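Local structure of protoporphyrinogen oxidase (Exiguobacterium sibiricum, 3LOV) at residues 155-160 against 199-204; 165-170 against 177-182. The protein probably oxidises coproporphyrinogen III to coproporphyrin III with molecular oxygen, using FAD, in the coproporphyrin-dependent route to heme b. One frame throughout, in Å; residues are numbered along the deposited sequence.

Contact 1 of 2, residues 155-160 against 199-204; sequences RPRLGD and GSLFEG
R157 and L201 mark the closest backbone approach between residues 155-160, which hold the last turn of helix 150-158 and the glycine break before helix 160-172, and residues 199-204, the start of helix 201-207; their CA atoms are 7.4 Å apart, so side chains alone bridge the two segments. One methyl group does the bridging. CG of L201 stands anti to its backbone N (chi1 -179°), and from there CD2 reaches the end of helix 150-158. L201 CD2 lies 4.1 Å from both R157 CB and R157 CD, touching the aliphatic part of the arginine, and at the same distance from L158 CG and CD2. Both R157 and L158 meet L201 at about a right angle. The surface buried is small, 118 Å² with both sides summed. I109 of strand 109-110 touches both leucines, and L134 of helix 124-135 packs on L158, so the methyl contact belongs to a larger apolar cluster. The polar end of R157 is used beyond this contact: its chain runs extended from CG to NE, and NE forms a salt bridge with E195 of helix 189-198, while NH1 bonds to Y153 O. Both helix ends have recognisable signals. G159 leaves helical geometry with a phi of 84°, and S200 is the N-cap of helix 201-207, its OG accepting a weak bond from E203 N (3.4 Å). With atoms at van der Waals distance and no polar link between the segments, the chemistry implies cohesion by dispersion and burial of apolar surface, while the arginine's charge is probably balanced by E195.

Contact 2 of 2, residues 165-170 against 177-182; sequences KLIEPL and GNIDQM
The loop that follows helix 160-172 folds back on that same helix, and E168 fastens it by accepting a bond from a loop amide. I179 N donates to E168 OE2 at 2.9 Å (N-H...O angle 152°), arriving on the anti side of the carboxylate, 18° out of its plane. Water 1 donates to E168 OE2 at 2.7 Å; it also accepts from D180 N and donates to D180 OD2, thus linking two acidic side chains. The glutamate reaches the loop because CG is anti to its backbone N (chi1 178°) and the chain stays extended beyond it. I179 CB and CG2 lie 4.0 Å from E168 CB, I179 CG2 also comes within 3.5 Å of E168 OE2, and I179 CD1 meets I167 CG2 at 3.6 Å. An alanine in place of E168 would probably leave the I179 amide and water 1 without their carboxylate acceptor and the loop less firmly tied to the helix. R334 adds a weak, long ion pair to OE2 and a hydrogen bond to N178 OD1. Helix 150-158 packs on the apolar part: L154 touches both isoleucines, L150 touches I179, and V163 of helix 160-172 also packs on I179.

How the contacts relate
Contacts 1 and 2 are centred 15 Å apart and are joined directly by a salt bridge, R155 NE to D180 OD1 at 3.0 Å, between the end of helix 150-158 and the loop of residues 177-182. Consecutive helices 150-158 and 160-172 supply one segment to each contact, and in sequence contact 2 falls wholly between the two segments of contact 1. Their chemistry differs: contact 1 is apolar, contact 2 combines a carboxylate-amide bond with a water bridge. Contact 2 lies closer to the cofactor, residue G177 being separated by about 12 Å from the bound FAD and by about 10 Å from the side chain of FAD-binding V445, whereas contact 1 lies away from the FAD site, its centre about 27 Å from the centre of the chain.

Contact 1 of 2, residues 155-160 against 199-204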
ATOM      1  N   ARG A 155     -19.703   4.674 -12.350  1.00 20.62           N
ATOM      2  CA  ARG A 155     -21.014   5.124 -11.923  1.00 18.64           C
ATOM      3  C   ARG A 155     -22.074   5.069 -13.046  1.00 18.25           C
ATOM      4  O   ARG A 155     -23.195   4.624 -12.823  1.00 19.63           O
ATOM      5  CB  ARG A 155     -20.970   6.531 -11.277  1.00 19.47           C
ATOM      6  CG  ARG A 155     -20.425   6.513  -9.839  1.00 17.99           C
ATOM      7  CD  ARG A 155     -20.115   7.893  -9.348  1.00 25.40           C
ATOM      8  NE  ARG A 155     -19.503   7.884  -8.028  1.00 21.57           N
ATOM      9  CZ  ARG A 155     -20.154   7.829  -6.872  1.00 24.61           C
ATOM     10  NH1 ARG A 155     -21.480   7.770  -6.813  1.00 27.91           N
ATOM     11  NH2 ARG A 155     -19.455   7.789  -5.759  1.00 27.23           N
ATOM     12  N   PRO A 156     -21.733   5.525 -14.248  1.00 21.14           N
ATOM     13  CA  PRO A 156     -22.750   5.403 -15.308  1.00 23.73           C
ATOM     14  C   PRO A 156     -23.115   3.953 -15.705  1.00 24.95           C
ATOM     15  O   PRO A 156     -24.192   3.724 -16.255  1.00 25.95           O
ATOM     16  CB  PRO A 156     -22.128   6.150 -16.510  1.00 23.37           C
ATOM     17  CG  PRO A 156     -20.883   6.856 -15.967  1.00 23.75           C
ATOM     18  CD  PRO A 156     -20.510   6.237 -14.676  1.00 21.86           C
ATOM     19  N   ARG A 157     -22.218   3.000 -15.447  1.00 24.54           N
ATOM     20  CA  ARG A 157     -22.421   1.613 -15.821  1.00 22.29           C
ATOM     21  C   ARG A 157     -23.116   0.812 -14.743  1.00 24.49           C
ATOM     22  O   ARG A 157     -23.819  -0.144 -15.055  1.00 26.71           O
ATOM     23  CB  ARG A 157     -21.079   0.948 -16.168  1.00 19.56           C
ATOM     24  CG  ARG A 157     -20.422   1.552 -17.427  1.00 19.97           C
ATOM     25  CD  ARG A 157     -18.962   1.097 -17.675  1.00 19.75           C
ATOM     26  NE  ARG A 157     -18.562   1.500 -19.014  1.00 20.46           N
ATOM     27  CZ  ARG A 157     -18.306   2.765 -19.383  1.00 25.52           C
ATOM     28  NH1 ARG A 157     -18.326   3.770 -18.508  1.00 20.27           N
ATOM     29  NH2 ARG A 157     -18.046   3.042 -20.640  1.00 28.18           N
ATOM     30  N   LEU A 158     -22.873   1.158 -13.480  1.00 24.16           N
ATOM     31  CA  LEU A 158     -23.322   0.354 -12.346  1.00 24.39           C
ATOM     32  C   LEU A 158     -24.239   1.103 -11.374  1.00 21.30           C
ATOM     33  O   LEU A 158     -24.830   0.479 -10.484  1.00 22.47           O
ATOM     34  CB  LEU A 158     -22.122  -0.180 -11.535  1.00 22.47           C
ATOM     35  CG  LEU A 158     -21.130  -1.057 -12.253  1.00 27.34           C
ATOM     36  CD1 LEU A 158     -19.809  -1.155 -11.399  1.00 23.18           C
ATOM     37  CD2 LEU A 158     -21.774  -2.430 -12.600  1.00 27.08           C
ATOM     38  N   GLY A 159     -24.328   2.423 -11.514  1.00 24.58           N
ATOM     39  CA  GLY A 159     -25.096   3.244 -10.591  1.00 23.22           C
ATOM     40  C   GLY A 159     -24.358   3.640  -9.314  1.00 27.03           C
ATOM     41  O   GLY A 159     -23.379   2.995  -8.884  1.00 25.43           O
ATOM     42  N   ASP A 160     -24.848   4.702  -8.691  1.00 26.50           N
ATOM     43  CA  ASP A 160     -24.185   5.296  -7.525  1.00 24.70           C
ATOM     44  C   ASP A 160     -24.227   4.412  -6.303  1.00 23.67           C
ATOM     45  O   ASP A 160     -23.211   4.276  -5.599  1.00 24.83           O
ATOM     46  CB  ASP A 160     -24.805   6.644  -7.165  1.00 23.39           C
ATOM     47  CG  ASP A 160     -24.611   7.686  -8.225  1.00 23.61           C
ATOM     48  OD1 ASP A 160     -23.536   7.775  -8.883  1.00 27.56           O
ATOM     49  OD2 ASP A 160     -25.542   8.486  -8.382  1.00 34.33           O
ATOM     50  N   GLY A 199     -18.112  -6.493 -25.249  1.00 27.76           N
ATOM     51  CA  GLY A 199     -19.126  -5.472 -25.633  1.00 27.07           C
ATOM     52  C   GLY A 199     -19.983  -4.848 -24.509  1.00 24.44           C
ATOM     53  O   GLY A 199     -20.725  -3.904 -24.742  1.00 21.34           O
ATOM     54  N   SER A 200     -19.891  -5.364 -23.296  1.00 26.54           N
ATOM     55  CA  SER A 200     -20.569  -4.747 -22.150  1.00 26.11           C
ATOM     56  C   SER A 200     -19.766  -5.047 -20.890  1.00 24.86           C
ATOM     57  O   SER A 200     -19.068  -6.058 -20.848  1.00 22.38           O
ATOM     58  CB  SER A 200     -22.018  -5.301 -22.033  1.00 26.79           C
ATOM     59  OG  SER A 200     -22.037  -6.656 -21.626  1.00 20.35           O
ATOM     60  N   LEU A 201     -19.877  -4.203 -19.853  1.00 21.79           N
ATOM     61  CA  LEU A 201     -19.142  -4.433 -18.614  1.00 20.39           C
ATOM     62  C   LEU A 201     -19.492  -5.742 -17.909  1.00 21.61           C
ATOM     63  O   LEU A 201     -18.590  -6.469 -17.432  1.00 24.13           O
ATOM     64  CB  LEU A 201     -19.307  -3.248 -17.640  1.00 18.58           C
ATOM     65  CG  LEU A 201     -18.522  -3.455 -16.317  1.00 22.08           C
ATOM     66  CD1 LEU A 201     -17.038  -3.676 -16.578  1.00 17.35           C
ATOM     67  CD2 LEU A 201     -18.715  -2.267 -15.355  1.00 21.80           C
ATOM     68  N   PHE A 202     -20.794  -6.035 -17.810  1.00 21.25           N
ATOM     69  CA  PHE A 202     -21.289  -7.292 -17.229  1.00 18.54           C
ATOM     70  C   PHE A 202     -20.686  -8.542 -17.902  1.00 19.11           C
ATOM     71  O   PHE A 202     -20.221  -9.448 -17.227  1.00 20.35           O
ATOM     72  CB  PHE A 202     -22.804  -7.308 -17.371  1.00 20.66           C
ATOM     73  CG  PHE A 202     -23.479  -8.555 -16.875  1.00 22.70           C
ATOM     74  CD1 PHE A 202     -23.438  -8.898 -15.534  1.00 27.48           C
ATOM     75  CD2 PHE A 202     -24.238  -9.338 -17.739  1.00 26.08           C
ATOM     76  CE1 PHE A 202     -24.111 -10.022 -15.066  1.00 23.35           C
ATOM     77  CE2 PHE A 202     -24.924 -10.464 -17.279  1.00 25.00           C
ATOM     78  CZ  PHE A 202     -24.857 -10.809 -15.945  1.00 19.35           C
ATOM     79  N   GLU A 203     -20.657  -8.572 -19.226  1.00 22.93           N
ATOM     80  CA  GLU A 203     -20.063  -9.727 -19.936  1.00 25.10           C
ATOM     81  C   GLU A 203     -18.532  -9.686 -19.926  1.00 26.86           C
ATOM     82  O   GLU A 203     -17.865 -10.718 -20.042  1.00 27.84           O
ATOM     83  CB  GLU A 203     -20.596  -9.825 -21.360  1.00 22.84           C
ATOM     84  CG  GLU A 203     -22.125 -10.140 -21.453  1.00 21.60           C
ATOM     85  CD  GLU A 203     -22.557 -11.556 -21.057  1.00 24.61           C
ATOM     86  OE1 GLU A 203     -21.706 -12.407 -20.736  1.00 21.48           O
ATOM     87  OE2 GLU A 203     -23.789 -11.824 -21.088  1.00 24.14           O
ATOM     88  N   GLY A 204     -17.968  -8.505 -19.751  1.00 27.11           N
ATOM     89  CA  GLY A 204     -16.527  -8.400 -19.563  1.00 29.02           C
ATOM     90  C   GLY A 204     -16.094  -9.021 -18.249  1.00 29.40           C
ATOM     91  O   GLY A 204     -15.127  -9.789 -18.204  1.00 30.94           O
TER

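Contact 2 of 2, residues 165-170 against 177-182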
ATOM      1  N   LYS A 165     -21.772   1.810  -1.843  1.00 23.18           N
ATOM      2  CA  LYS A 165     -22.011   0.834  -0.791  1.00 23.89           C
ATOM      3  C   LYS A 165     -21.105  -0.379  -0.874  1.00 22.36           C
ATOM      4  O   LYS A 165     -20.881  -1.065   0.147  1.00 22.23           O
ATOM      5  CB  LYS A 165     -23.484   0.362  -0.788  1.00 24.39           C
ATOM      6  CG  LYS A 165     -24.474   1.479  -0.458  1.00 25.09           C
ATOM      7  CD  LYS A 165     -25.933   0.990  -0.496  1.00 26.29           C
ATOM      8  CE  LYS A 165     -26.877   2.056   0.048  1.00 32.50           C
ATOM      9  NZ  LYS A 165     -28.253   1.519   0.333  1.00 44.21           N
ATOM     10  N   LEU A 166     -20.618  -0.710  -2.067  1.00 20.43           N
ATOM     11  CA  LEU A 166     -19.784  -1.935  -2.189  1.00 16.03           C
ATOM     12  C   LEU A 166     -18.392  -1.725  -2.805  1.00 19.14           C
ATOM     13  O   LEU A 166     -17.387  -2.104  -2.195  1.00 20.75           O
ATOM     14  CB  LEU A 166     -20.553  -3.023  -2.929  1.00 17.43           C
ATOM     15  CG  LEU A 166     -19.749  -4.310  -3.119  1.00 24.27           C
ATOM     16  CD1 LEU A 166     -19.275  -4.879  -1.780  1.00 21.59           C
ATOM     17  CD2 LEU A 166     -20.556  -5.308  -3.954  1.00 24.69           C
ATOM     18  N   ILE A 167     -18.319  -1.112  -3.987  1.00 21.88           N
ATOM     19  CA  ILE A 167     -17.075  -1.107  -4.759  1.00 21.44           C
ATOM     20  C   ILE A 167     -16.003  -0.255  -4.087  1.00 22.72           C
ATOM     21  O   ILE A 167     -14.881  -0.689  -3.889  1.00 21.92           O
ATOM     22  CB  ILE A 167     -17.261  -0.576  -6.166  1.00 21.16           C
ATOM     23  CG1 ILE A 167     -18.406  -1.297  -6.900  1.00 29.56           C
ATOM     24  CG2 ILE A 167     -15.972  -0.759  -6.978  1.00 19.38           C
ATOM     25  CD1 ILE A 167     -18.194  -2.727  -7.099  1.00 23.69           C
ATOM     26  N   GLU A 168     -16.354   0.963  -3.722  1.00 21.18           N
ATOM     27  CA  GLU A 168     -15.394   1.828  -3.057  1.00 20.62           C
ATOM     28  C   GLU A 168     -14.783   1.214  -1.821  1.00 18.45           C
ATOM     29  O   GLU A 168     -13.561   1.159  -1.725  1.00 18.68           O
ATOM     30  CB  GLU A 168     -15.974   3.230  -2.759  1.00 20.77           C
ATOM     31  CG  GLU A 168     -14.994   4.124  -2.023  1.00 22.19           C
ATOM     32  CD  GLU A 168     -15.447   5.587  -2.052  1.00 26.43           C
ATOM     33  OE1 GLU A 168     -16.562   5.863  -1.572  1.00 21.42           O
ATOM     34  OE2 GLU A 168     -14.719   6.425  -2.589  1.00 26.71           O
ATOM     35  N   PRO A 169     -15.596   0.791  -0.839  1.00 18.90           N
ATOM     36  CA  PRO A 169     -14.937   0.236   0.331  1.00 18.44           C
ATOM     37  C   PRO A 169     -14.195  -1.084   0.062  1.00 21.64           C
ATOM     38  O   PRO A 169     -13.155  -1.326   0.653  1.00 18.48           O
ATOM     39  CB  PRO A 169     -16.085   0.039   1.319  1.00 22.74           C
ATOM     40  CG  PRO A 169     -17.317   0.144   0.573  1.00 22.42           C
ATOM     41  CD  PRO A 169     -17.031   0.991  -0.623  1.00 20.94           C
ATOM     42  N   LEU A 170     -14.718  -1.907  -0.846  1.00 23.72           N
ATOM     43  CA  LEU A 170     -14.053  -3.165  -1.258  1.00 26.03           C
ATOM     44  C   LEU A 170     -12.708  -2.910  -1.928  1.00 26.47           C
ATOM     45  O   LEU A 170     -11.670  -3.392  -1.488  1.00 27.25           O
ATOM     46  CB  LEU A 170     -14.956  -3.939  -2.223  1.00 25.08           C
ATOM     47  CG  LEU A 170     -14.513  -5.339  -2.629  1.00 32.83           C
ATOM     48  CD1 LEU A 170     -14.467  -6.290  -1.436  1.00 34.45           C
ATOM     49  CD2 LEU A 170     -15.451  -5.892  -3.739  1.00 29.69           C
ATOM     50  N   GLY A 177      -8.751   5.085  -0.172  1.00 31.22           N
ATOM     51  CA  GLY A 177      -8.769   6.097  -1.208  1.00 29.17           C
ATOM     52  C   GLY A 177     -10.144   6.372  -1.761  1.00 31.24           C
ATOM     53  O   GLY A 177     -11.125   5.662  -1.478  1.00 31.03           O
ATOM     54  N   ASN A 178     -10.223   7.431  -2.538  1.00 26.86           N
ATOM     55  CA  ASN A 178     -11.461   7.882  -3.057  1.00 29.11           C
ATOM     56  C   ASN A 178     -11.655   7.277  -4.440  1.00 28.49           C
ATOM     57  O   ASN A 178     -10.927   7.605  -5.366  1.00 28.07           O
ATOM     58  CB  ASN A 178     -11.479   9.432  -3.107  1.00 26.15           C
ATOM     59  CG  ASN A 178     -11.561  10.069  -1.714  1.00 29.27           C
ATOM     60  OD1 ASN A 178     -12.457   9.749  -0.946  1.00 28.85           O
ATOM     61  ND2 ASN A 178     -10.648  10.982  -1.406  1.00 25.91           N
ATOM     62  N   ILE A 179     -12.648   6.411  -4.592  1.00 27.01           N
ATOM     63  CA  ILE A 179     -12.917   5.844  -5.896  1.00 27.06           C
ATOM     64  C   ILE A 179     -13.046   6.920  -7.001  1.00 26.93           C
ATOM     65  O   ILE A 179     -12.638   6.682  -8.149  1.00 25.14           O
ATOM     66  CB  ILE A 179     -14.155   4.901  -5.874  1.00 27.42           C
ATOM     67  CG1 ILE A 179     -14.127   3.958  -7.079  1.00 28.28           C
ATOM     68  CG2 ILE A 179     -15.460   5.685  -5.877  1.00 26.89           C
ATOM     69  CD1 ILE A 179     -14.970   2.690  -6.892  1.00 25.64           C
ATOM     70  N   ASP A 180     -13.577   8.109  -6.671  1.00 25.14           N
ATOM     71  CA  ASP A 180     -13.832   9.133  -7.704  1.00 25.08           C
ATOM     72  C   ASP A 180     -12.588   9.928  -8.147  1.00 23.99           C
ATOM     73  O   ASP A 180     -12.690  10.807  -9.014  1.00 24.30           O
ATOM     74  CB  ASP A 180     -14.946  10.112  -7.261  1.00 24.10           C
ATOM     75  CG  ASP A 180     -16.323   9.452  -7.248  1.00 32.05           C
ATOM     76  OD1 ASP A 180     -16.729   8.915  -8.297  1.00 34.06           O
ATOM     77  OD2 ASP A 180     -16.989   9.437  -6.180  1.00 32.66           O
ATOM     78  N   GLN A 181     -11.432   9.658  -7.557  1.00 22.09           N
ATOM     79  CA  GLN A 181     -10.179  10.335  -8.000  1.00 26.93           C
ATOM     80  C   GLN A 181      -9.106   9.385  -8.602  1.00 26.52           C
ATOM     81  O   GLN A 181      -8.324   9.795  -9.493  1.00 29.41           O
ATOM     82  CB  GLN A 181      -9.560  11.122  -6.824  1.00 30.18           C
ATOM     83  CG  GLN A 181     -10.535  12.089  -6.116  1.00 30.31           C
ATOM     84  CD  GLN A 181      -9.840  12.946  -5.096  1.00 41.74           C
ATOM     85  OE1 GLN A 181      -8.598  13.076  -5.092  1.00 54.13           O
ATOM     86  NE2 GLN A 181     -10.626  13.560  -4.226  1.00 47.11           N
HETATM   87  N   MSE A 182      -9.114   8.131  -8.140  1.00 25.78           N
HETATM   88  CA  MSE A 182      -8.187   7.072  -8.602  1.00 26.25           C
HETATM   89  C   MSE A 182      -8.314   6.906 -10.111  1.00 22.49           C
HETATM   90  O   MSE A 182      -9.385   7.045 -10.643  1.00 22.75           O
HETATM   91  CB  MSE A 182      -8.586   5.721  -8.049  1.00 24.16           C
HETATM   92  CG  MSE A 182      -8.259   5.330  -6.637  1.00 36.79           C
HETATM   93 SE   MSE A 182      -9.332   3.654  -6.400  0.75 44.93          SE
HETATM   94  CE  MSE A 182      -9.491   4.073  -4.529  1.00 25.54           C
TER
HETATM   95  O   HOH W   1     -15.006   8.700  -4.089  1.00 32.41           O